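Local coordinates for protein uncharacterized N-acetyltransferase D2E76_00625 (Mycobacteroides abscessus, PDB 6YCA) that is an Eis-type GCN5-related N-acetyltransferase that binds acetyl coenzyme A and probably transfers its acetyl group to amines, though it cannot modify aminoglycosides, at residues A195-W207 with F403-F415. Sequence-based numbering, arbitrary orientation.
Sequences AWTGSVARPPQWW and FSTGTQPFAGTNF. With SO4 (sulfate ion), chain J.
Trp206 and Trp196 each turn their indole N-H to a main-chain carbonyl of the C-terminal tail. Trp206 NE1 binds Asn414 O at 2.8 Å, with the oxygen in the plane of the indole and the C=O pointing almost straight at the donor (166°); CG set anti to the backbone N (chi1 -176°) carries the ring across to it. Trp196 NE1 reaches Phe410 O, also at 2.8 Å, but the bond is bent and weak. A straighter backbone bond runs from Phe410 N to Thr197 O (3.0 Å). Between the tryptophans, Arg202, extended from CG to NE, brings NE to 3.3 Å from Thr413 CB, while Val200 CG2 lies 3.8 Å from Thr413 CG2 and 4.2 Å from Phe415 CE2.

Arg202 CD sits against one face of the Trp206 indole, toward its rim, and Trp206 CH2 in turn lies above the rim of the guanidinium, whose NH1 forms a salt bridge with Asp253. In the type II turn Trp196 to Ser199, Trp196 O accepts both Ser199 N and Ser199 OG, and Ser199 CB sits against one indole face, toward its rim. At the C-terminus, Phe415 O is hydrogen-bonded to Thr100 OG1; the side chain of Phe415 is about 7 Å from a bound acetyl coenzyme A. The tail after helix 395-403 is thus held through main-chain atoms, by Thr197 in the loop and Trp206 in the first turn of helix 204-216, Trp196 adding a weak bond; none of these bonds uses the side chains of Phe410 or Asn414.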
loop_
_atom_site.group_PDB
_atom_site.type_symbol
_atom_site.label_atom_id
_atom_site.label_comp_id
_atom_site.label_asym_id
_atom_site.label_seq_id
_atom_site.Cartn_x
_atom_site.Cartn_y
_atom_site.Cartn_z
ATOM N N ALA A 195 2.799 -3.593 -41.704
ATOM C CA ALA A 195 3.872 -2.912 -42.408
ATOM C C ALA A 195 4.720 -2.001 -41.533
ATOM O O ALA A 195 5.658 -1.384 -42.049
ATOM C CB ALA A 195 3.315 -2.103 -43.587
ATOM N N TRP A 196 4.444 -1.914 -40.235
ATOM C CA TRP A 196 5.203 -1.020 -39.376
ATOM C C TRP A 196 6.581 -1.600 -39.086
ATOM O O TRP A 196 6.767 -2.820 -39.026
ATOM C CB TRP A 196 4.460 -0.743 -38.066
ATOM C CG TRP A 196 4.317 -1.913 -37.148
ATOM C CD1 TRP A 196 5.235 -2.359 -36.243
ATOM C CD2 TRP A 196 3.174 -2.759 -37.008
ATOM N NE1 TRP A 196 4.744 -3.446 -35.564
ATOM C CE2 TRP A 196 3.479 -3.713 -36.017
ATOM C CE3 TRP A 196 1.929 -2.816 -37.636
ATOM C CZ2 TRP A 196 2.580 -4.708 -35.638
ATOM C CZ3 TRP A 196 1.040 -3.806 -37.260
ATOM C CH2 TRP A 196 1.369 -4.738 -36.272
ATOM N N THR A 197 7.557 -0.705 -38.927
ATOM C CA THR A 197 8.934 -1.126 -38.704
ATOM C C THR A 197 9.061 -1.829 -37.361
ATOM O O THR A 197 8.572 -1.334 -36.340
ATOM C CB THR A 197 9.868 0.078 -38.752
ATOM O OG1 THR A 197 9.756 0.712 -40.029
ATOM C CG2 THR A 197 11.306 -0.368 -38.550
ATOM N N GLY A 198 9.723 -2.989 -37.366
ATOM C CA GLY A 198 9.867 -3.823 -36.198
ATOM C C GLY A 198 8.937 -5.018 -36.162
ATOM O O GLY A 198 9.174 -5.946 -35.381
ATOM N N SER A 199 7.898 -5.024 -36.992
ATOM C CA SER A 199 6.955 -6.132 -37.014
ATOM C C SER A 199 7.633 -7.425 -37.460
ATOM O O SER A 199 8.563 -7.423 -38.272
ATOM C CB SER A 199 5.773 -5.799 -37.933
ATOM O OG SER A 199 6.211 -5.467 -39.239
ATOM N N VAL A 200 7.179 -8.536 -36.886
ATOM C CA VAL A 200 7.722 -9.853 -37.177
ATOM C C VAL A 200 6.573 -10.768 -37.567
ATOM O O VAL A 200 5.405 -10.495 -37.280
ATOM C CB VAL A 200 8.513 -10.452 -35.997
ATOM C CG1 VAL A 200 9.544 -9.453 -35.488
ATOM C CG2 VAL A 200 7.570 -10.879 -34.890
ATOM N N ALA A 201 6.916 -11.858 -38.249
ATOM C CA ALA A 201 5.905 -12.823 -38.654
ATOM C C ALA A 201 5.276 -13.488 -37.434
ATOM O O ALA A 201 5.949 -13.765 -36.437
ATOM C CB ALA A 201 6.533 -13.896 -39.538
ATOM N N ARG A 202 3.972 -13.754 -37.529
ATOM C CA ARG A 202 3.240 -14.545 -36.545
ATOM C C ARG A 202 2.860 -15.863 -37.200
ATOM O O ARG A 202 1.802 -15.963 -37.841
ATOM C CB ARG A 202 1.994 -13.803 -36.054
ATOM C CG ARG A 202 2.291 -12.676 -35.077
ATOM C CD ARG A 202 1.019 -11.980 -34.624
ATOM N NE ARG A 202 1.309 -10.878 -33.712
ATOM C CZ ARG A 202 0.384 -10.149 -33.096
ATOM N NH1 ARG A 202 -0.902 -10.396 -33.294
ATOM N NH2 ARG A 202 0.746 -9.177 -32.274
ATOM N N PRO A 203 3.692 -16.895 -37.089
ATOM C CA PRO A 203 3.408 -18.165 -37.765
ATOM C C PRO A 203 2.188 -18.829 -37.156
ATOM O O PRO A 203 1.727 -18.424 -36.079
ATOM C CB PRO A 203 4.671 -18.995 -37.488
ATOM C CG PRO A 203 5.712 -18.008 -37.049
ATOM C CD PRO A 203 4.960 -16.933 -36.345
ATOM N N PRO A 204 1.644 -19.862 -37.807
ATOM C CA PRO A 204 0.519 -20.590 -37.199
ATOM C C PRO A 204 0.814 -21.119 -35.806
ATOM O O PRO A 204 -0.105 -21.185 -34.979
ATOM C CB PRO A 204 0.231 -21.714 -38.206
ATOM C CG PRO A 204 1.441 -21.770 -39.092
ATOM C CD PRO A 204 1.956 -20.369 -39.152
ATOM N N GLN A 205 2.061 -21.514 -35.523
ATOM C CA GLN A 205 2.392 -21.984 -34.180
ATOM C C GLN A 205 2.192 -20.891 -33.139
ATOM O O GLN A 205 1.821 -21.186 -31.997
ATOM C CB GLN A 205 3.827 -22.519 -34.108
ATOM C CG GLN A 205 4.124 -23.727 -34.982
ATOM C CD GLN A 205 4.932 -23.368 -36.220
ATOM O OE1 GLN A 205 4.686 -22.348 -36.867
ATOM N NE2 GLN A 205 5.906 -24.209 -36.552
ATOM N N TRP A 206 2.421 -19.627 -33.510
ATOM C CA TRP A 206 2.194 -18.538 -32.565
ATOM C C TRP A 206 0.711 -18.401 -32.241
ATOM O O TRP A 206 0.340 -18.176 -31.084
ATOM C CB TRP A 206 2.760 -17.230 -33.120
ATOM C CG TRP A 206 2.663 -16.074 -32.168
ATOM C CD1 TRP A 206 3.616 -15.664 -31.282
ATOM C CD2 TRP A 206 1.562 -15.164 -32.020
ATOM N NE1 TRP A 206 3.171 -14.568 -30.580
ATOM C CE2 TRP A 206 1.914 -14.241 -31.016
ATOM C CE3 TRP A 206 0.313 -15.047 -32.635
ATOM C CZ2 TRP A 206 1.064 -13.216 -30.614
ATOM C CZ3 TRP A 206 -0.530 -14.028 -32.230
ATOM C CH2 TRP A 206 -0.150 -13.127 -31.234
ATOM N N TRP A 207 -0.154 -18.547 -33.249
ATOM C CA TRP A 207 -1.588 -18.453 -33.004
ATOM C C TRP A 207 -2.087 -19.699 -32.281
ATOM O O TRP A 207 -2.982 -19.617 -31.428
ATOM C CB TRP A 207 -2.329 -18.263 -34.325
ATOM C CG TRP A 207 -1.968 -16.994 -35.025
ATOM C CD1 TRP A 207 -1.026 -16.836 -35.993
ATOM C CD2 TRP A 207 -2.523 -15.695 -34.790
ATOM N NE1 TRP A 207 -0.969 -15.523 -36.391
ATOM C CE2 TRP A 207 -1.878 -14.802 -35.666
ATOM C CE3 TRP A 207 -3.504 -15.200 -33.926
ATOM C CZ2 TRP A 207 -2.184 -13.443 -35.705
ATOM C CZ3 TRP A 207 -3.807 -13.853 -33.970
ATOM C CH2 TRP A 207 -3.152 -12.991 -34.853
ATOM N N PHE A 403 20.437 7.534 -41.299
ATOM C CA PHE A 403 19.704 6.480 -40.608
ATOM C C PHE A 403 18.386 6.936 -39.988
ATOM O O PHE A 403 17.633 6.085 -39.503
ATOM C CB PHE A 403 20.583 5.851 -39.522
ATOM C CG PHE A 403 21.623 4.907 -40.048
ATOM C CD1 PHE A 403 22.711 5.378 -40.763
ATOM C CD2 PHE A 403 21.520 3.544 -39.814
ATOM C CE1 PHE A 403 23.669 4.509 -41.245
ATOM C CE2 PHE A 403 22.478 2.666 -40.292
ATOM C CZ PHE A 403 23.556 3.150 -41.006
ATOM N N SER A 404 18.093 8.236 -39.987
ATOM C CA SER A 404 16.923 8.748 -39.283
ATOM C C SER A 404 15.638 8.125 -39.816
ATOM O O SER A 404 15.517 7.832 -41.011
ATOM C CB SER A 404 16.847 10.267 -39.451
ATOM O OG SER A 404 16.638 10.630 -40.812
ATOM N N THR A 405 14.689 7.886 -38.906
ATOM C CA THR A 405 13.362 7.383 -39.238
ATOM C C THR A 405 12.307 8.206 -38.507
ATOM O O THR A 405 12.580 8.837 -37.484
ATOM C CB THR A 405 13.195 5.903 -38.861
ATOM O OG1 THR A 405 13.344 5.749 -37.445
ATOM C CG2 THR A 405 14.224 5.045 -39.572
ATOM N N GLY A 406 11.083 8.172 -39.029
ATOM C CA GLY A 406 10.007 8.963 -38.464
ATOM C C GLY A 406 9.277 8.306 -37.309
ATOM O O GLY A 406 8.676 8.991 -36.476
ATOM N N THR A 407 9.320 6.978 -37.242
ATOM C CA THR A 407 8.621 6.226 -36.211
ATOM C C THR A 407 9.606 5.361 -35.444
ATOM O O THR A 407 10.559 4.823 -36.020
ATOM C CB THR A 407 7.529 5.333 -36.816
ATOM O OG1 THR A 407 8.123 4.380 -37.709
ATOM C CG2 THR A 407 6.504 6.172 -37.574
ATOM N N GLN A 408 9.373 5.231 -34.145
ATOM C CA GLN A 408 10.158 4.303 -33.355
ATOM C C GLN A 408 9.757 2.873 -33.710
ATOM O O GLN A 408 8.563 2.572 -33.828
ATOM C CB GLN A 408 9.921 4.550 -31.869
ATOM C CG GLN A 408 10.647 5.770 -31.336
ATOM C CD GLN A 408 12.137 5.545 -31.220
ATOM O OE1 GLN A 408 12.585 4.581 -30.596
ATOM N NE2 GLN A 408 12.919 6.429 -31.831
ATOM N N PRO A 409 10.722 1.976 -33.884
ATOM C CA PRO A 409 10.389 0.593 -34.229
ATOM C C PRO A 409 9.719 -0.105 -33.062
ATOM O O PRO A 409 9.932 0.232 -31.896
ATOM C CB PRO A 409 11.756 -0.029 -34.520
ATOM C CG PRO A 409 12.687 0.755 -33.669
ATOM C CD PRO A 409 12.166 2.162 -33.679
ATOM N N PHE A 410 8.907 -1.102 -33.393
ATOM C CA PHE A 410 8.077 -1.753 -32.393
ATOM C C PHE A 410 7.573 -3.070 -32.960
ATOM O O PHE A 410 7.089 -3.111 -34.095
ATOM C CB PHE A 410 6.901 -0.837 -32.058
ATOM C CG PHE A 410 5.836 -1.494 -31.256
ATOM C CD1 PHE A 410 6.042 -1.790 -29.925
ATOM C CD2 PHE A 410 4.624 -1.818 -31.834
ATOM C CE1 PHE A 410 5.060 -2.400 -29.179
ATOM C CE2 PHE A 410 3.631 -2.422 -31.094
ATOM C CZ PHE A 410 3.850 -2.716 -29.763
ATOM N N ALA A 411 7.706 -4.140 -32.183
ATOM C CA ALA A 411 7.207 -5.464 -32.547
ATOM C C ALA A 411 6.030 -5.781 -31.631
ATOM O O ALA A 411 6.223 -6.195 -30.487
ATOM C CB ALA A 411 8.309 -6.507 -32.396
ATOM N N GLY A 412 4.810 -5.622 -32.127
ATOM C CA GLY A 412 3.658 -5.854 -31.271
ATOM C C GLY A 412 3.441 -7.289 -30.823
ATOM O O GLY A 412 2.370 -7.625 -30.305
ATOM N N THR A 413 4.452 -8.140 -30.999
ATOM C CA THR A 413 4.326 -9.571 -30.770
ATOM C C THR A 413 5.544 -10.089 -30.020
ATOM O O THR A 413 6.668 -9.634 -30.254
ATOM C CB THR A 413 4.154 -10.325 -32.102
ATOM O OG1 THR A 413 5.024 -11.459 -32.129
ATOM C CG2 THR A 413 4.473 -9.420 -33.284
ATOM N N ASN A 414 5.312 -11.045 -29.119
ATOM C CA ASN A 414 6.366 -11.680 -28.343
ATOM C C ASN A 414 6.437 -13.166 -28.672
ATOM O O ASN A 414 5.473 -13.769 -29.151
ATOM C CB ASN A 414 6.136 -11.518 -26.837
ATOM C CG ASN A 414 6.456 -10.123 -26.340
ATOM O OD1 ASN A 414 6.865 -9.245 -27.106
ATOM N ND2 ASN A 414 6.272 -9.909 -25.042
ATOM N N PHE A 415 7.610 -13.745 -28.426
ATOM C CA PHE A 415 7.843 -15.161 -28.680
ATOM C C PHE A 415 8.985 -15.697 -27.816
ATOM O O PHE A 415 9.229 -16.902 -27.767
ATOM C CB PHE A 415 8.115 -15.415 -30.163
ATOM C CG PHE A 415 9.207 -14.569 -30.731
ATOM C CD1 PHE A 415 10.530 -14.983 -30.660
ATOM C CD2 PHE A 415 8.916 -13.355 -31.337
ATOM C CE1 PHE A 415 11.545 -14.196 -31.174
ATOM C CE2 PHE A 415 9.926 -12.563 -31.861
ATOM C CZ PHE A 415 11.241 -12.985 -31.782
ATOM O OXT PHE A 415 9.707 -14.939 -27.162
HETATM S S SO4 J . 9.247 5.907 -41.126
HETATM O O1 SO4 J . 8.283 4.814 -41.221
HETATM O O2 SO4 J . 8.542 7.145 -40.805
HETATM O O3 SO4 J . 9.946 6.062 -42.399
HETATM O O4 SO4 J . 10.213 5.607 -40.076
#